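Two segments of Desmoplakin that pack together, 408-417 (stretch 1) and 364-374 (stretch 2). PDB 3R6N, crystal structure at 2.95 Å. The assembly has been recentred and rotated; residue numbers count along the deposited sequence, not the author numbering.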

ATOM      1  N   LEU A 408      42.648 -12.893 -46.107  1.00 73.39           N
ATOM      2  CA  LEU A 408      41.725 -13.034 -44.985  1.00 72.06           C
ATOM      3  C   LEU A 408      41.556 -11.735 -44.212  1.00 72.18           C
ATOM      4  O   LEU A 408      40.453 -11.407 -43.774  1.00 71.68           O
ATOM      5  CB  LEU A 408      42.178 -14.153 -44.044  1.00 70.89           C
ATOM      6  CG  LEU A 408      42.086 -15.566 -44.621  1.00 70.51           C
ATOM      7  CD1 LEU A 408      42.414 -16.602 -43.568  1.00 69.34           C
ATOM      8  CD2 LEU A 408      40.705 -15.816 -45.204  1.00 70.33           C
ATOM      9  N   HIS A 409      42.645 -10.996 -44.037  1.00 82.27           N
ATOM     10  CA  HIS A 409      42.563  -9.723 -43.332  1.00 82.23           C
ATOM     11  C   HIS A 409      41.763  -8.703 -44.132  1.00 85.46           C
ATOM     12  O   HIS A 409      41.130  -7.816 -43.561  1.00 85.29           O
ATOM     13  CB  HIS A 409      43.953  -9.184 -42.989  1.00 82.89           C
ATOM     14  CG  HIS A 409      44.519  -9.746 -41.720  1.00 82.45           C
ATOM     15  ND1 HIS A 409      43.886  -9.621 -40.505  1.00 81.63           N
ATOM     16  CD2 HIS A 409      45.662 -10.436 -41.483  1.00 83.10           C
ATOM     17  CE1 HIS A 409      44.612 -10.210 -39.569  1.00 81.90           C
ATOM     18  NE2 HIS A 409      45.691 -10.711 -40.137  1.00 82.86           N
ATOM     19  N   TYR A 410      41.779  -8.839 -45.454  1.00 90.24           N
ATOM     20  CA  TYR A 410      41.014  -7.933 -46.298  1.00 91.70           C
ATOM     21  C   TYR A 410      39.529  -8.291 -46.313  1.00 91.86           C
ATOM     22  O   TYR A 410      38.680  -7.412 -46.472  1.00 92.87           O
ATOM     23  CB  TYR A 410      41.573  -7.881 -47.721  1.00 93.48           C
ATOM     24  CG  TYR A 410      40.943  -6.784 -48.547  1.00 95.45           C
ATOM     25  CD1 TYR A 410      41.079  -5.450 -48.179  1.00 95.60           C
ATOM     26  CD2 TYR A 410      40.204  -7.077 -49.684  1.00 97.48           C
ATOM     27  CE1 TYR A 410      40.499  -4.440 -48.920  1.00 97.59           C
ATOM     28  CE2 TYR A 410      39.621  -6.074 -50.434  1.00 99.79           C
ATOM     29  CZ  TYR A 410      39.773  -4.758 -50.047  1.00 99.76           C
ATOM     30  OH  TYR A 410      39.194  -3.757 -50.791  1.00102.25           O
ATOM     31  N   GLN A 411      39.217  -9.574 -46.147  1.00 94.80           N
ATOM     32  CA  GLN A 411      37.826 -10.002 -46.012  1.00 94.98           C
ATOM     33  C   GLN A 411      37.232  -9.453 -44.720  1.00 93.67           C
ATOM     34  O   GLN A 411      36.107  -8.961 -44.704  1.00 94.49           O
ATOM     35  CB  GLN A 411      37.708 -11.527 -46.030  1.00 94.34           C
ATOM     36  CG  GLN A 411      37.721 -12.160 -47.414  1.00 96.26           C
ATOM     37  CD  GLN A 411      37.491 -13.663 -47.363  1.00 95.65           C
ATOM     38  OE1 GLN A 411      36.986 -14.192 -46.369  1.00 94.15           O
ATOM     39  NE2 GLN A 411      37.867 -14.360 -48.431  1.00 96.93           N
ATOM     40  N   GLU A 412      37.999  -9.540 -43.639  1.00 95.49           N
ATOM     41  CA  GLU A 412      37.560  -9.030 -42.347  1.00 94.36           C
ATOM     42  C   GLU A 412      37.299  -7.533 -42.401  1.00 95.29           C
ATOM     43  O   GLU A 412      36.351  -7.039 -41.792  1.00 95.17           O
ATOM     44  CB  GLU A 412      38.597  -9.336 -41.268  1.00 93.08           C
ATOM     45  CG  GLU A 412      38.311 -10.603 -40.498  1.00 91.84           C
ATOM     46  CD  GLU A 412      37.092 -10.472 -39.607  1.00 91.15           C
ATOM     47  OE1 GLU A 412      36.964  -9.420 -38.941  1.00 91.14           O
ATOM     48  OE2 GLU A 412      36.267 -11.416 -39.575  1.00 90.75           O
ATOM     49  N   PHE A 413      38.147  -6.810 -43.126  1.00 84.32           N
ATOM     50  CA  PHE A 413      37.979  -5.369 -43.267  1.00 85.37           C
ATOM     51  C   PHE A 413      36.698  -5.049 -44.025  1.00 87.03           C
ATOM     52  O   PHE A 413      35.849  -4.309 -43.534  1.00 87.31           O
ATOM     53  CB  PHE A 413      39.176  -4.742 -43.978  1.00 86.28           C
ATOM     54  CG  PHE A 413      38.978  -3.294 -44.319  1.00 87.65           C
ATOM     55  CD1 PHE A 413      39.346  -2.303 -43.428  1.00 87.21           C
ATOM     56  CD2 PHE A 413      38.412  -2.926 -45.527  1.00 90.01           C
ATOM     57  CE1 PHE A 413      39.158  -0.970 -43.737  1.00 88.83           C
ATOM     58  CE2 PHE A 413      38.220  -1.594 -45.844  1.00 92.09           C
ATOM     59  CZ  PHE A 413      38.594  -0.614 -44.949  1.00 91.36           C
ATOM     60  N   ILE A 414      36.570  -5.604 -45.227  1.00 82.61           N
ATOM     61  CA  ILE A 414      35.356  -5.449 -46.018  1.00 84.92           C
ATOM     62  C   ILE A 414      34.116  -5.718 -45.172  1.00 84.41           C
ATOM     63  O   ILE A 414      33.111  -5.021 -45.286  1.00 86.07           O
ATOM     64  CB  ILE A 414      35.347  -6.400 -47.224  1.00 86.53           C
ATOM     65  CG1 ILE A 414      36.212  -5.838 -48.350  1.00 88.17           C
ATOM     66  CG2 ILE A 414      33.925  -6.628 -47.714  1.00 88.91           C
ATOM     67  CD1 ILE A 414      36.169  -6.661 -49.616  1.00 90.29           C
ATOM     68  N   ARG A 415      34.201  -6.731 -44.316  1.00 97.90           N
ATOM     69  CA  ARG A 415      33.077  -7.122 -43.476  1.00 97.26           C
ATOM     70  C   ARG A 415      32.772  -6.082 -42.397  1.00 96.47           C
ATOM     71  O   ARG A 415      31.622  -5.688 -42.214  1.00 97.50           O
ATOM     72  CB  ARG A 415      33.345  -8.488 -42.840  1.00 95.19           C
ATOM     73  CG  ARG A 415      32.111  -9.166 -42.293  1.00 94.06           C
ATOM     74  CD  ARG A 415      32.463 -10.451 -41.565  1.00 91.44           C
ATOM     75  NE  ARG A 415      33.326 -10.205 -40.412  1.00 90.87           N
ATOM     76  CZ  ARG A 415      32.896  -9.731 -39.246  1.00 90.00           C
ATOM     77  NH1 ARG A 415      31.611  -9.446 -39.075  1.00 90.25           N
ATOM     78  NH2 ARG A 415      33.752  -9.539 -38.250  1.00 88.73           N
ATOM     79  N   ASN A 416      33.804  -5.641 -41.684  1.00 99.93           N
ATOM     80  CA  ASN A 416      33.637  -4.664 -40.611  1.00 99.27           C
ATOM     81  C   ASN A 416      33.436  -3.249 -41.133  1.00101.05           C
ATOM     82  O   ASN A 416      32.924  -2.380 -40.428  1.00101.14           O
ATOM     83  CB  ASN A 416      34.842  -4.690 -39.674  1.00 97.63           C
ATOM     84  CG  ASN A 416      34.930  -5.969 -38.875  1.00 96.02           C
ATOM     85  OD1 ASN A 416      33.913  -6.608 -38.593  1.00 95.68           O
ATOM     86  ND2 ASN A 416      36.147  -6.353 -38.501  1.00 95.25           N
ATOM     87  N   SER A 417      33.851  -3.024 -42.373  1.00106.23           N
ATOM     88  CA  SER A 417      33.747  -1.712 -42.996  1.00108.20           C
ATOM     89  C   SER A 417      32.323  -1.461 -43.478  1.00110.53           C
ATOM     90  O   SER A 417      31.902  -0.316 -43.643  1.00112.20           O
ATOM     91  CB  SER A 417      34.730  -1.611 -44.166  1.00109.28           C
ATOM     92  OG  SER A 417      34.665  -0.339 -44.786  1.00111.35           O
TER
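Stretch 2 364-374: YINMKSLVSWH

Both stretches are helical. Stretch 2, residues 364-374, lies within a helix that begins earlier in the chain and continues beyond it. Stretch 1 also belongs to a helix that starts upstream. Backbone hydrogen bonds of the i to i-4 kind run along both, for example from Asn416 N to Glu412 O at 2.9 Å and from Ser369 N to Ile365 O at 3.0 Å.

The two helices run in nearly opposite directions. The angle between their N-to-C directions is 154°, with a signed crossing angle of -154°. Their axes approach to 8.4 Å; at both register pairs the stretch 2 residue is a serine. The register is set by two pairs. Phe413 CA lies 5.0 Å from Ser372 CA, and Asn416 CA lies 4.9 Å from Ser369 CA. The order is reversed, as the antiparallel arrangement requires: one step of three residues up stretch 1 matches one step of three down stretch 2. About 392 Å² of surface is buried, both sides summed.

Ser372 is the knob of stretch 2. Its side chain points toward stretch 1 and sits in a hole formed by His409, Glu412, Phe413 and Asn416. Ser372 CB is 3.6 Å from Phe413 CA, and Ser372 OG is 3.5 Å from Glu412 CB. Ser372 OG also lies 3.7 Å from Asn416 ND2.

One turn earlier, Ser369 faces Asn416. The two CB atoms, Ser369 CB and Asn416 CB, are 3.7 Å apart. Ser369 OG does not reach across; it donates a hydrogen bond to Asn366 O in its own helix, at 2.7 Å. Asn416 points toward stretch 2, and its ND2 comes within 3.9 Å of Lys368 CB. The same ND2 makes a weak hydrogen bond to Glu412 OE1 within stretch 1, at 3.2 Å. Glu412 is also held by Arg415 in a salt bridge, with Arg415 NH2 3.3 Å from Glu412 OE1.

The CA-to-CB bond of Phe413 points sideways to stretch 2, and its ring packs against Ser369 and Trp373. Ser369 O sits at the edge of its ring, 3.7 Å from Phe413 CD1. Phe413 CE1 meets Trp373 CD1 at 3.6 Å, an apolar contact at the edge of the indole. The phenyl ring and the five-membered ring of Trp373 are oblique, with planes at 45° and centroids of Phe413 and Trp373 5.7 Å apart.

No clear hydrogen bond joins the two helices. The contact rests mainly on close packing.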

ATOM      1  N   TYR A 364      32.123  -0.039 -31.576  1.00 83.76           N
ATOM      2  CA  TYR A 364      32.801  -1.327 -31.625  1.00 82.82           C
ATOM      3  C   TYR A 364      33.265  -1.631 -33.042  1.00 83.04           C
ATOM      4  O   TYR A 364      34.463  -1.726 -33.308  1.00 83.16           O
ATOM      5  CB  TYR A 364      31.865  -2.428 -31.135  1.00 81.86           C
ATOM      6  CG  TYR A 364      32.527  -3.772 -30.924  1.00 78.55           C
ATOM      7  CD1 TYR A 364      33.450  -3.961 -29.901  1.00 78.59           C
ATOM      8  CD2 TYR A 364      32.209  -4.860 -31.730  1.00 77.98           C
ATOM      9  CE1 TYR A 364      34.049  -5.190 -29.695  1.00 78.09           C
ATOM     10  CE2 TYR A 364      32.803  -6.094 -31.531  1.00 77.21           C
ATOM     11  CZ  TYR A 364      33.722  -6.253 -30.513  1.00 77.26           C
ATOM     12  OH  TYR A 364      34.316  -7.480 -30.309  1.00 75.57           O
ATOM     13  N   ILE A 365      32.305  -1.775 -33.947  1.00 94.70           N
ATOM     14  CA  ILE A 365      32.606  -2.099 -35.334  1.00 95.25           C
ATOM     15  C   ILE A 365      33.504  -1.042 -35.957  1.00 96.24           C
ATOM     16  O   ILE A 365      34.297  -1.343 -36.844  1.00 96.46           O
ATOM     17  CB  ILE A 365      31.324  -2.250 -36.170  1.00 96.34           C
ATOM     18  CG1 ILE A 365      30.565  -0.925 -36.223  1.00 97.86           C
ATOM     19  CG2 ILE A 365      30.440  -3.351 -35.599  1.00 95.48           C
ATOM     20  CD1 ILE A 365      29.173  -1.047 -36.805  1.00 99.45           C
ATOM     21  N   ASN A 366      33.379   0.195 -35.489  1.00103.08           N
ATOM     22  CA  ASN A 366      34.248   1.266 -35.956  1.00104.08           C
ATOM     23  C   ASN A 366      35.705   0.943 -35.679  1.00103.59           C
ATOM     24  O   ASN A 366      36.554   1.059 -36.561  1.00104.16           O
ATOM     25  CB  ASN A 366      33.878   2.601 -35.308  1.00104.84           C
ATOM     26  CG  ASN A 366      32.864   3.380 -36.121  1.00106.34           C
ATOM     27  OD1 ASN A 366      32.803   3.254 -37.344  1.00107.34           O
ATOM     28  ND2 ASN A 366      32.063   4.195 -35.444  1.00106.85           N
ATOM     29  N   MET A 367      35.992   0.527 -34.452  1.00 89.72           N
ATOM     30  CA  MET A 367      37.355   0.178 -34.079  1.00 89.83           C
ATOM     31  C   MET A 367      37.775  -1.160 -34.677  1.00 89.14           C
ATOM     32  O   MET A 367      38.897  -1.303 -35.157  1.00 89.67           O
ATOM     33  CB  MET A 367      37.512   0.173 -32.562  1.00 89.90           C
ATOM     34  CG  MET A 367      37.074   1.479 -31.925  1.00 90.66           C
ATOM     35  SD  MET A 367      37.930   1.857 -30.388  1.00 91.93           S
ATOM     36  CE  MET A 367      37.534   0.410 -29.414  1.00 91.00           C
ATOM     37  N   LYS A 368      36.870  -2.132 -34.659  1.00 92.89           N
ATOM     38  CA  LYS A 368      37.155  -3.438 -35.244  1.00 92.26           C
ATOM     39  C   LYS A 368      37.591  -3.306 -36.700  1.00 92.95           C
ATOM     40  O   LYS A 368      38.407  -4.089 -37.191  1.00 92.88           O
ATOM     41  CB  LYS A 368      35.943  -4.367 -35.121  1.00 91.31           C
ATOM     42  CG  LYS A 368      35.995  -5.287 -33.906  1.00 90.42           C
ATOM     43  CD  LYS A 368      37.114  -6.316 -34.045  1.00 90.31           C
ATOM     44  CE  LYS A 368      37.684  -6.735 -32.693  1.00 90.42           C
ATOM     45  NZ  LYS A 368      36.687  -7.435 -31.839  1.00 89.48           N
ATOM     46  N   SER A 369      37.046  -2.307 -37.384  1.00 92.94           N
ATOM     47  CA  SER A 369      37.380  -2.071 -38.779  1.00 93.98           C
ATOM     48  C   SER A 369      38.687  -1.305 -38.890  1.00 94.69           C
ATOM     49  O   SER A 369      39.413  -1.444 -39.869  1.00 95.29           O
ATOM     50  CB  SER A 369      36.265  -1.297 -39.481  1.00 95.17           C
ATOM     51  OG  SER A 369      36.215   0.042 -39.020  1.00 95.76           O
ATOM     52  N   LEU A 370      38.983  -0.488 -37.886  1.00103.94           N
ATOM     53  CA  LEU A 370      40.227   0.265 -37.889  1.00104.95           C
ATOM     54  C   LEU A 370      41.393  -0.667 -37.591  1.00104.86           C
ATOM     55  O   LEU A 370      42.537  -0.376 -37.937  1.00105.89           O
ATOM     56  CB  LEU A 370      40.180   1.402 -36.871  1.00105.48           C
ATOM     57  CG  LEU A 370      41.396   2.328 -36.921  1.00106.87           C
ATOM     58  CD1 LEU A 370      41.530   2.954 -38.301  1.00107.63           C
ATOM     59  CD2 LEU A 370      41.312   3.398 -35.847  1.00107.62           C
ATOM     60  N   VAL A 371      41.093  -1.794 -36.952  1.00 79.76           N
ATOM     61  CA  VAL A 371      42.110  -2.794 -36.650  1.00 79.89           C
ATOM     62  C   VAL A 371      42.398  -3.658 -37.872  1.00 79.66           C
ATOM     63  O   VAL A 371      43.549  -3.992 -38.146  1.00 78.93           O
ATOM     64  CB  VAL A 371      41.696  -3.698 -35.472  1.00 77.31           C
ATOM     65  CG1 VAL A 371      42.759  -4.752 -35.215  1.00 76.94           C
ATOM     66  CG2 VAL A 371      41.463  -2.869 -34.221  1.00 77.57           C
ATOM     67  N   SER A 372      41.350  -4.018 -38.604  1.00 85.17           N
ATOM     68  CA  SER A 372      41.519  -4.804 -39.820  1.00 85.21           C
ATOM     69  C   SER A 372      42.241  -3.990 -40.881  1.00 86.51           C
ATOM     70  O   SER A 372      42.911  -4.540 -41.751  1.00 87.00           O
ATOM     71  CB  SER A 372      40.170  -5.289 -40.357  1.00 84.67           C
ATOM     72  OG  SER A 372      39.692  -6.404 -39.623  1.00 83.45           O
ATOM     73  N   TRP A 373      42.095  -2.672 -40.803  1.00105.22           N
ATOM     74  CA  TRP A 373      42.769  -1.777 -41.731  1.00106.55           C
ATOM     75  C   TRP A 373      44.270  -1.850 -41.498  1.00107.24           C
ATOM     76  O   TRP A 373      45.046  -2.034 -42.434  1.00108.02           O
ATOM     77  CB  TRP A 373      42.269  -0.344 -41.548  1.00107.19           C
ATOM     78  CG  TRP A 373      42.786   0.613 -42.578  1.00108.66           C
ATOM     79  CD1 TRP A 373      42.339   0.759 -43.856  1.00109.62           C
ATOM     80  CD2 TRP A 373      43.843   1.566 -42.411  1.00109.66           C
ATOM     81  NE1 TRP A 373      43.055   1.740 -44.500  1.00111.01           N
ATOM     82  CE2 TRP A 373      43.984   2.251 -43.635  1.00110.95           C
ATOM     83  CE3 TRP A 373      44.685   1.905 -41.347  1.00109.91           C
ATOM     84  CZ2 TRP A 373      44.931   3.254 -43.823  1.00112.20           C
ATOM     85  CZ3 TRP A 373      45.626   2.900 -41.537  1.00111.35           C
ATOM     86  CH2 TRP A 373      45.741   3.563 -42.765  1.00112.33           C
ATOM     87  N   HIS A 374      44.671  -1.722 -40.238  1.00105.67           N
ATOM     88  CA  HIS A 374      46.082  -1.787 -39.878  1.00106.92           C
ATOM     89  C   HIS A 374      46.706  -3.145 -40.186  1.00106.83           C
ATOM     90  O   HIS A 374      47.766  -3.221 -40.803  1.00108.02           O
ATOM     91  CB  HIS A 374      46.283  -1.428 -38.408  1.00107.48           C
ATOM     92  CG  HIS A 374      46.402   0.043 -38.162  1.00108.60           C
ATOM     93  ND1 HIS A 374      45.597   0.716 -37.268  1.00108.29           N
ATOM     94  CD2 HIS A 374      47.232   0.970 -38.693  1.00110.08           C
ATOM     95  CE1 HIS A 374      45.927   1.995 -37.258  1.00109.55           C
ATOM     96  NE2 HIS A 374      46.916   2.177 -38.114  1.00110.64           N
TER